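Local coordinates for methionine gamma-lyase (Trichomonas vaginalis, PDB 1PFF), which belongs to the Cys/Met metabolism family of pyridoxal phosphate-dependent enzymes and is built on the fold shared with the aminotransferases, at residues Ile41-Leu46 with Thr96-Asp101. Numbering follows the deposited sequence.
Sequences ISDDCL and TLKVID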
ATOM      1  N   ILE A  41     -12.550 -37.755  -6.809  1.00 11.21           N
ATOM      2  CA  ILE A  41     -11.752 -38.603  -5.931  1.00 12.02           C
ATOM      3  C   ILE A  41     -10.719 -37.716  -5.278  1.00 12.48           C
ATOM      4  O   ILE A  41      -9.987 -37.005  -5.972  1.00 12.98           O
ATOM      5  CB  ILE A  41     -11.051 -39.729  -6.717  1.00 11.95           C
ATOM      6  CG1 ILE A  41     -12.074 -40.549  -7.507  1.00 11.92           C
ATOM      7  CG2 ILE A  41     -10.241 -40.623  -5.754  1.00 12.64           C
ATOM      8  CD1 ILE A  41     -11.478 -41.373  -8.617  1.00 11.53           C
ATOM      9  N   SER A  42     -10.664 -37.758  -3.955  1.00 13.22           N
ATOM     10  CA  SER A  42      -9.696 -36.976  -3.197  1.00 13.81           C
ATOM     11  C   SER A  42      -8.879 -37.896  -2.305  1.00 14.71           C
ATOM     12  O   SER A  42      -9.351 -38.958  -1.889  1.00 13.74           O
ATOM     13  CB  SER A  42     -10.410 -35.932  -2.335  1.00 14.23           C
ATOM     14  OG  SER A  42      -9.487 -35.228  -1.507  1.00 14.47           O
ATOM     15  N   ASP A  43      -7.642 -37.494  -2.034  1.00 15.38           N
ATOM     16  CA  ASP A  43      -6.853 -38.158  -1.018  1.00 16.88           C
ATOM     17  C   ASP A  43      -7.488 -37.918   0.355  1.00 18.33           C
ATOM     18  O   ASP A  43      -8.195 -36.930   0.564  1.00 17.76           O
ATOM     19  CB  ASP A  43      -5.401 -37.682  -1.036  1.00 17.06           C
ATOM     20  CG  ASP A  43      -4.524 -38.467  -0.076  1.00 16.95           C
ATOM     21  OD1 ASP A  43      -3.941 -37.837   0.832  1.00 18.19           O
ATOM     22  OD2 ASP A  43      -4.370 -39.711  -0.147  1.00 15.74           O
ATOM     23  N   ASP A  44      -7.237 -38.832   1.283  1.00 20.08           N
ATOM     24  CA  ASP A  44      -7.837 -38.746   2.607  1.00 22.63           C
ATOM     25  C   ASP A  44      -6.975 -37.976   3.614  1.00 24.36           C
ATOM     26  O   ASP A  44      -7.317 -37.912   4.788  1.00 24.70           O
ATOM     27  CB  ASP A  44      -8.175 -40.150   3.125  1.00 22.59           C
ATOM     28  CG  ASP A  44      -6.941 -40.984   3.408  1.00 23.25           C
ATOM     29  OD1 ASP A  44      -5.813 -40.529   3.116  1.00 24.19           O
ATOM     30  OD2 ASP A  44      -6.999 -42.115   3.920  1.00 24.43           O
ATOM     31  N   CYS A  45      -5.854 -37.417   3.156  1.00 26.76           N
ATOM     32  CA  CYS A  45      -5.001 -36.574   3.995  1.00 29.03           C
ATOM     33  C   CYS A  45      -5.083 -35.127   3.520  1.00 30.29           C
ATOM     34  O   CYS A  45      -4.271 -34.683   2.697  1.00 30.63           O
ATOM     35  CB  CYS A  45      -3.543 -37.038   3.944  1.00 29.08           C
ATOM     36  SG  CYS A  45      -3.209 -38.681   4.607  1.00 31.12           S
ATOM     37  N   LEU A  46      -6.055 -34.388   4.041  1.00 31.93           N
ATOM     38  CA  LEU A  46      -6.283 -33.020   3.582  1.00 33.38           C
ATOM     39  C   LEU A  46      -6.120 -31.966   4.677  1.00 34.40           C
ATOM     40  O   LEU A  46      -6.393 -32.215   5.855  1.00 34.24           O
ATOM     41  CB  LEU A  46      -7.660 -32.883   2.927  1.00 33.41           C
ATOM     42  CG  LEU A  46      -7.968 -33.692   1.660  1.00 33.38           C
ATOM     43  CD1 LEU A  46      -9.344 -33.307   1.151  1.00 33.65           C
ATOM     44  CD2 LEU A  46      -6.905 -33.522   0.565  1.00 33.38           C
ATOM     45  N   THR A  96       1.116 -35.808   8.485  1.00 19.15           N
ATOM     46  CA  THR A  96       2.312 -36.620   8.698  1.00 17.12           C
ATOM     47  C   THR A  96       3.172 -36.798   7.449  1.00 15.58           C
ATOM     48  O   THR A  96       3.969 -37.737   7.377  1.00 13.91           O
ATOM     49  CB  THR A  96       1.935 -37.986   9.289  1.00 17.51           C
ATOM     50  OG1 THR A  96       0.866 -38.540   8.520  1.00 16.70           O
ATOM     51  CG2 THR A  96       1.345 -37.831  10.699  1.00 17.90           C
ATOM     52  N   LEU A  97       2.972 -35.908   6.477  1.00 14.18           N
ATOM     53  CA  LEU A  97       3.851 -35.758   5.309  1.00 14.16           C
ATOM     54  C   LEU A  97       3.838 -37.004   4.425  1.00 13.23           C
ATOM     55  O   LEU A  97       4.856 -37.386   3.839  1.00 12.11           O
ATOM     56  CB  LEU A  97       5.290 -35.414   5.743  1.00 14.88           C
ATOM     57  CG  LEU A  97       5.732 -34.044   6.303  1.00 16.77           C
ATOM     58  CD1 LEU A  97       5.398 -32.896   5.348  1.00 20.03           C
ATOM     59  CD2 LEU A  97       5.170 -33.770   7.691  1.00 18.96           C
ATOM     60  N   LYS A  98       2.679 -37.647   4.349  1.00 12.45           N
ATOM     61  CA  LYS A  98       2.508 -38.764   3.429  1.00 11.82           C
ATOM     62  C   LYS A  98       2.886 -38.326   2.019  1.00 11.49           C
ATOM     63  O   LYS A  98       2.506 -37.235   1.569  1.00 12.00           O
ATOM     64  CB  LYS A  98       1.073 -39.262   3.461  1.00 11.71           C
ATOM     65  CG  LYS A  98       0.855 -40.560   2.676  1.00 12.00           C
ATOM     66  CD  LYS A  98      -0.601 -40.995   2.792  1.00 13.02           C
ATOM     67  CE  LYS A  98      -1.458 -40.349   1.692  1.00 13.16           C
ATOM     68  NZ  LYS A  98      -2.900 -40.665   1.928  1.00 13.33           N
ATOM     69  N   VAL A  99       3.629 -39.179   1.320  1.00 11.41           N
ATOM     70  CA  VAL A  99       4.077 -38.857  -0.033  1.00 11.05           C
ATOM     71  C   VAL A  99       3.253 -39.611  -1.075  1.00 10.93           C
ATOM     72  O   VAL A  99       3.108 -40.831  -0.998  1.00 11.42           O
ATOM     73  CB  VAL A  99       5.587 -39.182  -0.219  1.00 11.07           C
ATOM     74  CG1 VAL A  99       6.007 -38.941  -1.661  1.00 10.69           C
ATOM     75  CG2 VAL A  99       6.450 -38.356   0.751  1.00 11.53           C
ATOM     76  N   ILE A 100       2.701 -38.885  -2.039  1.00 10.29           N
ATOM     77  CA  ILE A 100       1.959 -39.513  -3.130  1.00 10.48           C
ATOM     78  C   ILE A 100       2.767 -39.414  -4.426  1.00 10.75           C
ATOM     79  O   ILE A 100       3.249 -38.328  -4.788  1.00  9.96           O
ATOM     80  CB  ILE A 100       0.556 -38.871  -3.280  1.00 10.56           C
ATOM     81  CG1 ILE A 100      -0.253 -39.082  -1.993  1.00 10.48           C
ATOM     82  CG2 ILE A 100      -0.186 -39.446  -4.505  1.00 10.98           C
ATOM     83  CD1 ILE A 100      -1.421 -38.072  -1.793  1.00 10.75           C
ATOM     84  N   ASP A 101       2.909 -40.550  -5.111  1.00 10.61           N
ATOM     85  CA  ASP A 101       3.608 -40.603  -6.384  1.00 11.15           C
ATOM     86  C   ASP A 101       2.795 -39.879  -7.466  1.00 11.02           C
ATOM     87  O   ASP A 101       1.787 -40.404  -7.960  1.00  9.91           O
ATOM     88  CB  ASP A 101       3.876 -42.066  -6.766  1.00 11.74           C
ATOM     89  CG  ASP A 101       4.813 -42.200  -7.943  1.00 12.75           C
ATOM     90  OD1 ASP A 101       5.578 -43.183  -7.966  1.00 15.27           O
ATOM     91  OD2 ASP A 101       4.849 -41.397  -8.900  1.00 12.22           O
TER
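A salt-bridge network at the C-terminal end of strand 39-43, in the large mixed sheet of the PLP-dependent fold, joins Asp43 and Asp44 to Lys98 of the loop that precedes helix 102-109. Asp43 and Lys98 meet tip to tip. Lys98 NZ lies 2.7 Å from Asp43 OD2, on the syn lone pair of that oxygen, whereas its bond to Asp43 OD1 is weak at 3.2 Å. Asp44 OD1 adds a second salt bridge to Lys98 NZ at 3.1 Å, its side chain crossing the lysine at about a right angle. The lysine chain is extended except for a bend at chi3 (88°), which turns CE and NZ toward the two carboxylates. Cys45 SG lies close to the same ammonium, 3.3 Å from Lys98 NZ. The Asp43 carboxylate is also fixed from its own segment: Cys45 N donates to OD1 at 3.0 Å, closing an Asx turn, and arrives from above the carboxylate plane, 70° out of it. Ile100 CD1 lies over the other face of the Asp43 carboxylate, 3.6 Å from CG, so a methyl covers part of the buried acid. Asp69 is a further salt-bridge partner of Lys98 NZ, and the backbone N of Met70 donates to Asp43 OD2. Strand 39-43 runs between strands 84-90 and 64-68, and Phe89 of the former touches both Asp43 and Ile100, while Val99 packs on helix 234-240.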